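Local coordinates for protein peptidyl-prolyl cis-trans isomerase ([Pseudomonas syringae] pv. tomato str. DC3000, PDB 5XB0) that probably catalyses the cis-trans isomerisation of peptidyl-proline bonds in proteins, the present chain being its C-terminal portion with the FKBP-type isomerase domain, at residues Ala4-Ala9 / Asp117-Leu122; Ala18-Lys23 / Lys96-Ile101; Leu29-Leu34 / Ser103-Gly108; Arg55-Leu60 / Phe66-Gln71. One frame throughout, in Å; residues are numbered along the deposited sequence.

How the interactions relate
Interaction 2 is the buried contact, a salt bridge between helix 6-21 and strand 96-101. Interaction 1 ties the N-terminal end of the same helix to the surface loop before strand 122-132, with one aromatic ring and a water. The two touch where Leu122 and Ile101 probably share a backbone hydrogen bond. Interaction 3, partly buried, joins a turn to the start of that loop through a glutamine, and meets interaction 2 where Leu34 pairs with Val100. Interaction 4, at the surface, is a hairpin contact held by direct bonds of backbone and side chains; it reaches the same sheet as interaction 2 without touching it, and lies across the chain's centre from interaction 3.

Interaction 1 (Ala4-Ala9 / Asp117-Leu122); sequences APTEAA and DPFTPL
One water carries the polar part of this contact, donating to the backbone O of Ala9 at 2.7 Å and to the backbone O of Phe119, also at 2.7 Å. It thus spans two acceptors that could not bond to each other, one in the first turn of helix 6-21 and one in the loop that leads into strand 122-132. Direct contact rests on the ring of Phe119. Its CD2 meets CB of Ala9 at 4.0 Å, and its CE2 passes OG1 of Thr6 at 3.8 Å; both neighbours approach obliquely. The methyl CG2 of Thr6 reaches the outer end of the same ring, 4.0 Å from CZ, so the threonine straddles the CE2-CZ side with both of its branches. With CG anti to the carbonyl carbon (chi1 -52°), Phe119 sends its ring across to the helix from a backbone of left-handed conformation, phi 62°. The ring continues along the helix to Leu10 and Glu13, and Ala109 also touches it. Within the loop, Thr120 OG1 donates to Asp117 O at 2.8 Å, from well above the carbonyl plane, and so closes the bend round Pro118 and Phe119. Pro5 is the N-cap of the helix, its O accepting from Ala9 N at 2.9 Å. With 149 Å² buried and solvent nearby, this is a modest surface contact: an apolar ring packs the first turn of the helix against the loop, while the water satisfies a carbonyl oxygen on each side that cannot pair with the other.

Interaction 2 (Ala18-Lys23 / Lys96-Ile101); sequences AGEKAK and KWRLVI
The guanidinium of Arg98 and the carboxylate of Glu20 are turned 51° against each other, and the acid comes in at the guanidinium's edge, with OE1 close to its plane. Both terminal nitrogens close on that single oxygen: NH1 lies 3.0 Å from Glu20 OE1 and NH2 3.1 Å from the same atom. The grip is end-on, but the bonds are bent, with N-H...O angles of 146° and 142°. NH1 arrives nearly along the C-O axis of Glu20, NH2 from above the carboxylate plane, both from the same face of it. The other oxygen, OE2, takes Lys23 NZ at 3.0 Å on its syn side, so the carboxylate is held at both oxygens in a three-residue salt-bridge network. A water adds a further donor, 2.6 Å from Glu20 OE1. The two side chains cross at about a right angle: Arg98 is extended from CG to NE, its CG anti to the backbone N, whereas Glu20 is bent at chi2 and folds down from the last turns of helix 6-21. CG2 of Val100 lies 4.1 Å from Glu20 OE1, and Leu34 of the adjacent strand also touches Glu20. Phe16 and Met17, one helical turn back, cover Val100, so the ion pair borders the apolar packing between helix and sheet. Two cations on a buried carboxylate would be expected to favour its ionised form. Arg98 ties the end of the helix to strand 96-101, while Lys23, from the residues that follow the helix, steadies the carboxylate from its other oxygen.

Interaction 3 (Leu29-Leu34 / Ser103-Gly108); sequences LADGIL and SDQAYG
Gln105 packs against both Asp31 and Ile33, and stem and amide share the touching: CB and CG meet Ile33, the amide meets Asp31. CG lies 3.7 Å from the methyl CD1 of Ile33 and passes the backbone O of Asp31 at 3.6 Å. Farther out, the amide crosses Asp31, NE2 3.7 Å from CB of Asp31; the side chains run at about a right angle, yet the amide and carboxylate planes are only 18° apart. This is van der Waals contact, and the polar end of Gln105 has its partner in Ser82, whose OG bonds to OE1. A bend at chi2 (-73°) folds the amide back from the stem. One water completes the first shell, donating to Asp31 O at 2.7 Å and to Asp104 OD1 at 2.6 Å, so that it links the two segments beside the glutamine. In the next shell, Ile33 is backed by Leu99, Ile101 and Pro102, while the backbone of Gln105 is hydrogen-bonded to Gly83 at the start of helix 82-87. Asp31 and Gly32 both have positive phi and form the corner of a type I' turn, closed by a weak bond from Ile33 N to Ala30 O; Leu29 N to Ile33 O, at 2.8 Å, holds its base. This turn, between strands 27-28 and 34-37, packs on the start of the long loop before the last strand. That loop opens with the Ala-Tyr-Gly region of FKBP-type isomerases, in which Tyr107 probably corresponds to the tyrosine that borders the proline-binding pocket.

Interaction 4 (Arg55-Leu60 / Phe66-Gln71); sequences RYVGRL and FDQSTQ
Tyr56 and Asp67 cross obliquely, ring and carboxylate planes 74° apart, and the phenol OH donates to Asp67 OD2 at 2.6 Å, with the oxygen at the edge of the ring and the hydroxyl above the carboxylate plane. Over one face of the tyrosine ring runs the backbone of the partner strand and the residue after it: Ser69 N sits 3.7 Å above its centre, and Gln68 C lies nearer the rim. Trp84 meets this ring edge-to-face. Both Tyr56 and Phe66 put CG between the backbone N and the carbonyl carbon (chi1 69° and 63°), the crowded position, which lays each ring back over the neighbouring strand. Phe66 thereby covers the backbone of Gly58, with CD2 3.3 Å from Gly58 O, and meets the methyl CD2 of Leu60 obliquely at 3.8 Å. Strands 51-59 and 65-68 form an antiparallel hairpin interrupted by a classic beta bulge, in which Phe66 and Asp67 both face Gly58: Gly58 N donates to Asp67 O (2.8 Å) and Phe66 N to Gly58 O (2.9 Å). Tyr56, Phe66 and Asp67 probably correspond to pocket residues of other FKBPs, and a tartrate, probably from the crystallisation liquor, lies beside Asp67. Beyond the bulge, Ser69 joins the pairing through both backbone and side chain, its N donating to Tyr56 O at 3.0 Å and its OG accepting from Tyr56 N at 2.9 Å. The side chains of Val57 and Gln68, a non-hydrogen-bonded pair, run along each other, CG2 against NE2, and a water links Gln68 NE2 to Tyr56 O and Ser69 O.

Interaction 1 (Ala4-Ala9 / Asp117-Leu122)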
# COMPACT_ATOMS: atom_id res chain seq x y z
N ALA A 4 -13.21 -17.77 -0.82
CA ALA A 4 -12.84 -18.55 0.35
C ALA A 4 -13.69 -18.13 1.55
O ALA A 4 -14.13 -16.98 1.62
CB ALA A 4 -11.35 -18.38 0.65
N PRO A 5 -13.95 -19.07 2.47
CA PRO A 5 -14.67 -18.68 3.69
C PRO A 5 -13.92 -17.57 4.41
O PRO A 5 -12.69 -17.61 4.44
CB PRO A 5 -14.69 -19.97 4.52
CG PRO A 5 -14.54 -21.07 3.51
CD PRO A 5 -13.66 -20.52 2.43
N THR A 6 -14.65 -16.60 4.94
CA THR A 6 -14.05 -15.49 5.68
C THR A 6 -13.04 -16.00 6.70
O THR A 6 -11.95 -15.45 6.80
CB THR A 6 -15.12 -14.66 6.40
OG1 THR A 6 -16.01 -14.08 5.44
CG2 THR A 6 -14.48 -13.55 7.21
N GLU A 7 -13.39 -17.05 7.42
CA GLU A 7 -12.51 -17.59 8.45
C GLU A 7 -11.14 -17.90 7.87
O GLU A 7 -10.12 -17.45 8.39
CB GLU A 7 -13.13 -18.84 9.09
CG GLU A 7 -12.26 -19.45 10.18
CD GLU A 7 -12.94 -20.60 10.90
OE1 GLU A 7 -14.14 -20.84 10.66
OE2 GLU A 7 -12.26 -21.25 11.73
N ALA A 8 -11.11 -18.64 6.76
CA ALA A 8 -9.85 -19.05 6.15
C ALA A 8 -9.12 -17.87 5.51
O ALA A 8 -7.90 -17.73 5.64
CB ALA A 8 -10.09 -20.13 5.12
N ALA A 9 -9.87 -17.03 4.81
CA ALA A 9 -9.27 -15.87 4.14
C ALA A 9 -8.67 -14.91 5.15
O ALA A 9 -7.58 -14.39 4.94
CB ALA A 9 -10.31 -15.17 3.28
N ASP A 117 -9.53 -10.24 -4.83
CA ASP A 117 -10.46 -11.00 -4.00
C ASP A 117 -10.72 -10.28 -2.68
O ASP A 117 -9.92 -9.44 -2.25
CB ASP A 117 -9.90 -12.40 -3.71
CG ASP A 117 -9.87 -13.28 -4.94
OD1 ASP A 117 -10.60 -12.99 -5.91
OD2 ASP A 117 -9.10 -14.27 -4.93
N PRO A 118 -11.84 -10.59 -2.03
CA PRO A 118 -12.04 -10.17 -0.64
C PRO A 118 -10.83 -10.51 0.24
O PRO A 118 -10.19 -11.54 0.02
CB PRO A 118 -13.28 -10.97 -0.21
CG PRO A 118 -14.05 -11.13 -1.50
CD PRO A 118 -12.99 -11.35 -2.55
N PHE A 119 -10.52 -9.63 1.19
CA PHE A 119 -9.53 -9.91 2.22
C PHE A 119 -8.14 -10.15 1.66
O PHE A 119 -7.41 -11.03 2.12
CB PHE A 119 -9.98 -11.09 3.08
CG PHE A 119 -11.37 -10.93 3.61
CD1 PHE A 119 -11.66 -9.87 4.45
CD2 PHE A 119 -12.38 -11.79 3.24
CE1 PHE A 119 -12.95 -9.70 4.93
CE2 PHE A 119 -13.68 -11.62 3.72
CZ PHE A 119 -13.96 -10.58 4.57
N THR A 120 -7.77 -9.34 0.67
CA THR A 120 -6.45 -9.44 0.07
C THR A 120 -5.56 -8.27 0.50
O THR A 120 -5.80 -7.13 0.11
CB THR A 120 -6.55 -9.46 -1.46
OG1 THR A 120 -7.39 -10.54 -1.87
CG2 THR A 120 -5.18 -9.64 -2.09
N PRO A 121 -4.53 -8.55 1.30
CA PRO A 121 -3.52 -7.52 1.55
C PRO A 121 -2.77 -7.17 0.26
O PRO A 121 -2.64 -8.02 -0.61
CB PRO A 121 -2.60 -8.16 2.59
CG PRO A 121 -2.78 -9.64 2.41
CD PRO A 121 -4.17 -9.86 1.88
N LEU A 122 -2.32 -5.93 0.13
CA LEU A 122 -1.68 -5.48 -1.10
C LEU A 122 -0.24 -5.07 -0.84
O LEU A 122 0.07 -4.52 0.21
CB LEU A 122 -2.44 -4.31 -1.71
CG LEU A 122 -3.93 -4.55 -1.99
CD1 LEU A 122 -4.56 -3.31 -2.62
CD2 LEU A 122 -4.08 -5.76 -2.91
O HOH W 1 -6.73 -13.62 2.45

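Interaction 2 (Ala18-Lys23 / Lys96-Ile101)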
# COMPACT_ATOMS: atom_id res chain seq x y z
N ALA A 18 1.50 -10.89 9.48
CA ALA A 18 2.40 -11.09 10.60
C ALA A 18 3.80 -11.47 10.12
O ALA A 18 4.80 -11.08 10.74
CB ALA A 18 1.86 -12.16 11.54
N GLY A 19 3.87 -12.23 9.03
CA GLY A 19 5.13 -12.65 8.47
C GLY A 19 5.89 -11.44 7.98
O GLY A 19 7.08 -11.28 8.26
N GLU A 20 5.20 -10.56 7.26
CA GLU A 20 5.86 -9.36 6.73
C GLU A 20 6.31 -8.44 7.86
O GLU A 20 7.38 -7.82 7.78
CB GLU A 20 4.93 -8.60 5.77
CG GLU A 20 4.56 -9.38 4.50
CD GLU A 20 5.76 -9.73 3.64
OE1 GLU A 20 6.58 -8.81 3.39
OE2 GLU A 20 5.89 -10.92 3.25
N LYS A 21 5.50 -8.36 8.92
CA LYS A 21 5.79 -7.46 10.05
C LYS A 21 7.10 -7.84 10.77
O LYS A 21 7.79 -6.98 11.33
CB LYS A 21 4.61 -7.48 11.03
CG LYS A 21 4.69 -6.50 12.19
CD LYS A 21 3.40 -6.52 12.98
CE LYS A 21 3.58 -5.91 14.35
NZ LYS A 21 2.30 -5.92 15.13
N ALA A 22 7.43 -9.13 10.74
CA ALA A 22 8.56 -9.66 11.49
C ALA A 22 9.88 -9.47 10.77
O ALA A 22 10.95 -9.70 11.34
CB ALA A 22 8.33 -11.13 11.79
N LYS A 23 9.82 -9.05 9.51
CA LYS A 23 11.03 -8.97 8.69
C LYS A 23 11.91 -7.80 9.11
O LYS A 23 11.40 -6.79 9.63
CB LYS A 23 10.65 -8.87 7.21
CG LYS A 23 9.99 -10.14 6.69
CD LYS A 23 9.70 -10.07 5.20
CE LYS A 23 9.16 -11.41 4.72
NZ LYS A 23 8.86 -11.43 3.27
N LYS A 96 12.02 5.80 -1.91
CA LYS A 96 11.39 4.62 -2.52
C LYS A 96 11.05 3.67 -1.39
O LYS A 96 11.95 3.24 -0.65
CB LYS A 96 12.31 3.94 -3.54
CG LYS A 96 12.78 4.82 -4.69
CD LYS A 96 13.27 3.96 -5.86
CE LYS A 96 14.37 4.64 -6.66
NZ LYS A 96 15.65 4.71 -5.90
N TRP A 97 9.77 3.36 -1.25
CA TRP A 97 9.24 2.55 -0.15
C TRP A 97 8.49 1.32 -0.64
O TRP A 97 7.81 1.37 -1.67
CB TRP A 97 8.28 3.37 0.72
CG TRP A 97 8.95 4.28 1.69
CD1 TRP A 97 10.29 4.55 1.80
CD2 TRP A 97 8.31 5.03 2.73
NE1 TRP A 97 10.52 5.43 2.83
CE2 TRP A 97 9.32 5.73 3.43
CE3 TRP A 97 6.97 5.18 3.14
CZ2 TRP A 97 9.04 6.57 4.50
CZ3 TRP A 97 6.70 6.00 4.22
CH2 TRP A 97 7.74 6.69 4.89
N ARG A 98 8.59 0.23 0.12
CA ARG A 98 7.70 -0.91 -0.01
C ARG A 98 6.66 -0.79 1.08
O ARG A 98 6.99 -0.57 2.24
CB ARG A 98 8.49 -2.22 0.10
CG ARG A 98 7.62 -3.49 0.10
CD ARG A 98 8.54 -4.71 -0.01
NE ARG A 98 7.85 -5.97 -0.25
CZ ARG A 98 7.36 -6.72 0.73
NH1 ARG A 98 7.46 -6.29 1.98
NH2 ARG A 98 6.75 -7.87 0.46
N LEU A 99 5.39 -0.87 0.69
CA LEU A 99 4.28 -0.85 1.65
C LEU A 99 3.50 -2.13 1.56
O LEU A 99 3.11 -2.54 0.47
CB LEU A 99 3.33 0.32 1.38
CG LEU A 99 3.87 1.74 1.47
CD1 LEU A 99 2.73 2.73 1.20
CD2 LEU A 99 4.49 2.00 2.84
N VAL A 100 3.22 -2.75 2.70
CA VAL A 100 2.28 -3.86 2.75
C VAL A 100 1.06 -3.36 3.49
O VAL A 100 1.15 -2.92 4.63
CB VAL A 100 2.86 -5.10 3.46
CG1 VAL A 100 1.88 -6.26 3.38
CG2 VAL A 100 4.19 -5.50 2.83
N ILE A 101 -0.09 -3.41 2.82
CA ILE A 101 -1.30 -2.77 3.32
C ILE A 101 -2.36 -3.84 3.60
O ILE A 101 -2.73 -4.60 2.69
CB ILE A 101 -1.82 -1.74 2.28
CG1 ILE A 101 -0.70 -0.71 2.00
CG2 ILE A 101 -3.09 -1.05 2.77
CD1 ILE A 101 -1.05 0.32 0.96
O HOH W 2 7.52 -6.66 4.44

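Interaction 3 (Leu29-Leu34 / Ser103-Gly108)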
# COMPACT_ATOMS: atom_id res chain seq x y z
N LEU A 29 3.57 1.42 10.47
CA LEU A 29 2.95 2.74 10.46
C LEU A 29 1.54 2.64 11.04
O LEU A 29 1.15 1.60 11.58
CB LEU A 29 2.92 3.30 9.04
CG LEU A 29 4.24 3.23 8.25
CD1 LEU A 29 4.03 3.73 6.83
CD2 LEU A 29 5.33 4.07 8.94
N ALA A 30 0.79 3.74 10.98
CA ALA A 30 -0.58 3.72 11.48
C ALA A 30 -1.42 2.67 10.78
O ALA A 30 -1.17 2.34 9.61
CB ALA A 30 -1.22 5.09 11.31
N ASP A 31 -2.40 2.13 11.51
CA ASP A 31 -3.42 1.26 10.93
C ASP A 31 -2.86 -0.01 10.29
O ASP A 31 -3.46 -0.55 9.36
CB ASP A 31 -4.26 2.05 9.92
CG ASP A 31 -5.01 3.21 10.56
OD1 ASP A 31 -5.47 3.05 11.72
OD2 ASP A 31 -5.13 4.27 9.92
N GLY A 32 -1.73 -0.48 10.79
CA GLY A 32 -1.21 -1.77 10.38
C GLY A 32 -0.43 -1.81 9.07
O GLY A 32 -0.02 -2.88 8.64
N ILE A 33 -0.23 -0.66 8.43
CA ILE A 33 0.57 -0.61 7.21
C ILE A 33 2.04 -0.86 7.56
O ILE A 33 2.56 -0.30 8.53
CB ILE A 33 0.43 0.74 6.46
CG1 ILE A 33 -0.92 0.82 5.74
CG2 ILE A 33 1.51 0.88 5.39
CD1 ILE A 33 -2.11 1.04 6.63
N LEU A 34 2.70 -1.72 6.78
CA LEU A 34 4.09 -2.08 7.02
C LEU A 34 4.99 -1.51 5.95
O LEU A 34 4.78 -1.74 4.77
CB LEU A 34 4.25 -3.60 7.06
CG LEU A 34 3.28 -4.35 7.97
CD1 LEU A 34 3.35 -5.86 7.73
CD2 LEU A 34 3.57 -4.03 9.43
N SER A 103 -5.96 -5.62 4.16
CA SER A 103 -7.10 -5.43 3.28
C SER A 103 -8.06 -4.40 3.85
O SER A 103 -8.72 -3.71 3.08
CB SER A 103 -7.83 -6.76 3.00
OG SER A 103 -8.57 -7.20 4.12
N ASP A 104 -8.12 -4.24 5.18
CA ASP A 104 -9.08 -3.26 5.70
C ASP A 104 -8.61 -1.82 5.47
O ASP A 104 -9.34 -0.87 5.75
CB ASP A 104 -9.43 -3.52 7.19
CG ASP A 104 -8.24 -3.43 8.14
OD1 ASP A 104 -7.21 -2.82 7.82
OD2 ASP A 104 -8.38 -3.96 9.28
N GLN A 105 -7.41 -1.66 4.91
CA GLN A 105 -6.93 -0.34 4.51
C GLN A 105 -6.77 -0.27 2.99
O GLN A 105 -6.16 0.66 2.45
CB GLN A 105 -5.60 -0.03 5.21
CG GLN A 105 -5.75 0.24 6.68
CD GLN A 105 -6.38 1.61 6.92
OE1 GLN A 105 -6.06 2.57 6.22
NE2 GLN A 105 -7.28 1.69 7.87
N ALA A 106 -7.34 -1.26 2.31
CA ALA A 106 -7.29 -1.35 0.85
C ALA A 106 -8.71 -1.60 0.34
O ALA A 106 -9.58 -0.73 0.51
CB ALA A 106 -6.34 -2.44 0.42
N TYR A 107 -8.99 -2.77 -0.23
CA TYR A 107 -10.33 -3.01 -0.78
C TYR A 107 -11.21 -3.91 0.10
O TYR A 107 -12.36 -4.18 -0.25
CB TYR A 107 -10.24 -3.60 -2.20
CG TYR A 107 -9.59 -2.62 -3.16
CD1 TYR A 107 -10.32 -1.57 -3.71
CD2 TYR A 107 -8.25 -2.71 -3.48
CE1 TYR A 107 -9.73 -0.66 -4.57
CE2 TYR A 107 -7.65 -1.79 -4.34
CZ TYR A 107 -8.40 -0.78 -4.87
OH TYR A 107 -7.82 0.13 -5.73
N GLY A 108 -10.67 -4.36 1.23
CA GLY A 108 -11.50 -4.95 2.28
C GLY A 108 -12.28 -6.19 1.90
O GLY A 108 -11.86 -6.98 1.05
O HOH W 3 -5.53 -2.17 9.75

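Interaction 4 (Arg55-Leu60 / Phe66-Gln71)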
# COMPACT_ATOMS: atom_id res chain seq x y z
N ARG A 55 5.56 7.06 -8.88
CA ARG A 55 5.61 5.84 -9.67
C ARG A 55 5.26 4.72 -8.71
O ARG A 55 5.63 4.78 -7.54
CB ARG A 55 6.99 5.60 -10.26
CG ARG A 55 7.46 6.62 -11.25
CD ARG A 55 8.75 6.14 -11.89
NE ARG A 55 9.11 7.00 -13.01
CZ ARG A 55 9.86 8.09 -12.88
NH1 ARG A 55 10.35 8.42 -11.70
NH2 ARG A 55 10.14 8.82 -13.95
N TYR A 56 4.58 3.69 -9.20
CA TYR A 56 4.20 2.61 -8.31
C TYR A 56 4.00 1.29 -9.04
O TYR A 56 3.69 1.26 -10.23
CB TYR A 56 2.94 2.95 -7.51
CG TYR A 56 1.68 3.01 -8.35
CD1 TYR A 56 1.35 4.17 -9.05
CD2 TYR A 56 0.83 1.92 -8.45
CE1 TYR A 56 0.20 4.23 -9.85
CE2 TYR A 56 -0.33 1.97 -9.25
CZ TYR A 56 -0.64 3.14 -9.93
OH TYR A 56 -1.77 3.20 -10.72
N VAL A 57 4.17 0.21 -8.29
CA VAL A 57 3.76 -1.11 -8.74
C VAL A 57 2.95 -1.71 -7.61
O VAL A 57 3.42 -1.76 -6.48
CB VAL A 57 4.96 -2.00 -9.08
CG1 VAL A 57 4.46 -3.38 -9.54
CG2 VAL A 57 5.79 -1.38 -10.19
N GLY A 58 1.75 -2.17 -7.92
CA GLY A 58 0.90 -2.80 -6.92
C GLY A 58 0.74 -4.28 -7.22
O GLY A 58 0.40 -4.66 -8.34
N ARG A 59 1.03 -5.10 -6.21
CA ARG A 59 0.99 -6.55 -6.36
C ARG A 59 0.10 -7.24 -5.33
O ARG A 59 -0.02 -6.78 -4.19
CB ARG A 59 2.39 -7.14 -6.26
CG ARG A 59 3.37 -6.59 -7.29
CD ARG A 59 4.76 -7.15 -7.03
NE ARG A 59 5.14 -8.10 -8.05
CZ ARG A 59 5.91 -7.80 -9.10
NH1 ARG A 59 6.39 -6.57 -9.23
NH2 ARG A 59 6.21 -8.73 -9.99
N LEU A 60 -0.48 -8.36 -5.75
CA LEU A 60 -1.12 -9.30 -4.83
C LEU A 60 -0.04 -10.04 -4.05
O LEU A 60 1.14 -10.02 -4.44
CB LEU A 60 -2.01 -10.28 -5.59
CG LEU A 60 -3.01 -9.66 -6.57
CD1 LEU A 60 -3.80 -10.74 -7.30
CD2 LEU A 60 -3.93 -8.71 -5.82
N PHE A 66 -1.37 -6.03 -10.13
CA PHE A 66 -2.76 -5.71 -10.45
C PHE A 66 -2.91 -4.30 -11.02
O PHE A 66 -3.90 -4.00 -11.68
CB PHE A 66 -3.67 -5.88 -9.24
CG PHE A 66 -3.35 -4.97 -8.10
CD1 PHE A 66 -3.85 -3.67 -8.06
CD2 PHE A 66 -2.54 -5.40 -7.06
CE1 PHE A 66 -3.55 -2.83 -7.00
CE2 PHE A 66 -2.26 -4.56 -6.00
CZ PHE A 66 -2.76 -3.28 -5.97
N ASP A 67 -1.92 -3.44 -10.77
CA ASP A 67 -1.90 -2.09 -11.34
C ASP A 67 -0.49 -1.53 -11.19
O ASP A 67 0.22 -1.87 -10.23
CB ASP A 67 -2.91 -1.18 -10.65
CG ASP A 67 -3.08 0.17 -11.35
OD1 ASP A 67 -2.86 0.24 -12.58
OD2 ASP A 67 -3.44 1.17 -10.67
N GLN A 68 -0.08 -0.68 -12.13
CA GLN A 68 1.20 0.02 -12.02
C GLN A 68 1.18 1.29 -12.85
O GLN A 68 0.38 1.42 -13.78
CB GLN A 68 2.35 -0.90 -12.46
CG GLN A 68 2.36 -1.25 -13.93
CD GLN A 68 3.39 -2.30 -14.27
OE1 GLN A 68 3.08 -3.31 -14.89
NE2 GLN A 68 4.63 -2.05 -13.89
N SER A 69 2.05 2.23 -12.51
CA SER A 69 2.16 3.47 -13.25
C SER A 69 2.88 3.27 -14.58
O SER A 69 3.69 2.35 -14.73
CB SER A 69 2.90 4.51 -12.40
OG SER A 69 4.18 4.03 -12.04
N THR A 70 2.59 4.15 -15.54
CA THR A 70 3.27 4.15 -16.83
C THR A 70 4.13 5.39 -17.02
O THR A 70 4.87 5.51 -18.01
CB THR A 70 2.27 4.07 -17.98
OG1 THR A 70 1.26 5.08 -17.80
CG2 THR A 70 1.62 2.70 -18.02
N GLN A 71 3.97 6.31 -16.08
CA GLN A 71 4.68 7.59 -16.02
C GLN A 71 4.41 8.09 -14.61
O GLN A 71 3.51 7.57 -13.96
CB GLN A 71 4.16 8.56 -17.07
CG GLN A 71 2.68 8.90 -16.86
CD GLN A 71 2.21 10.08 -17.68
OE1 GLN A 71 3.02 10.83 -18.22
NE2 GLN A 71 0.89 10.24 -17.77
O HOH W 4 5.32 0.90 -12.97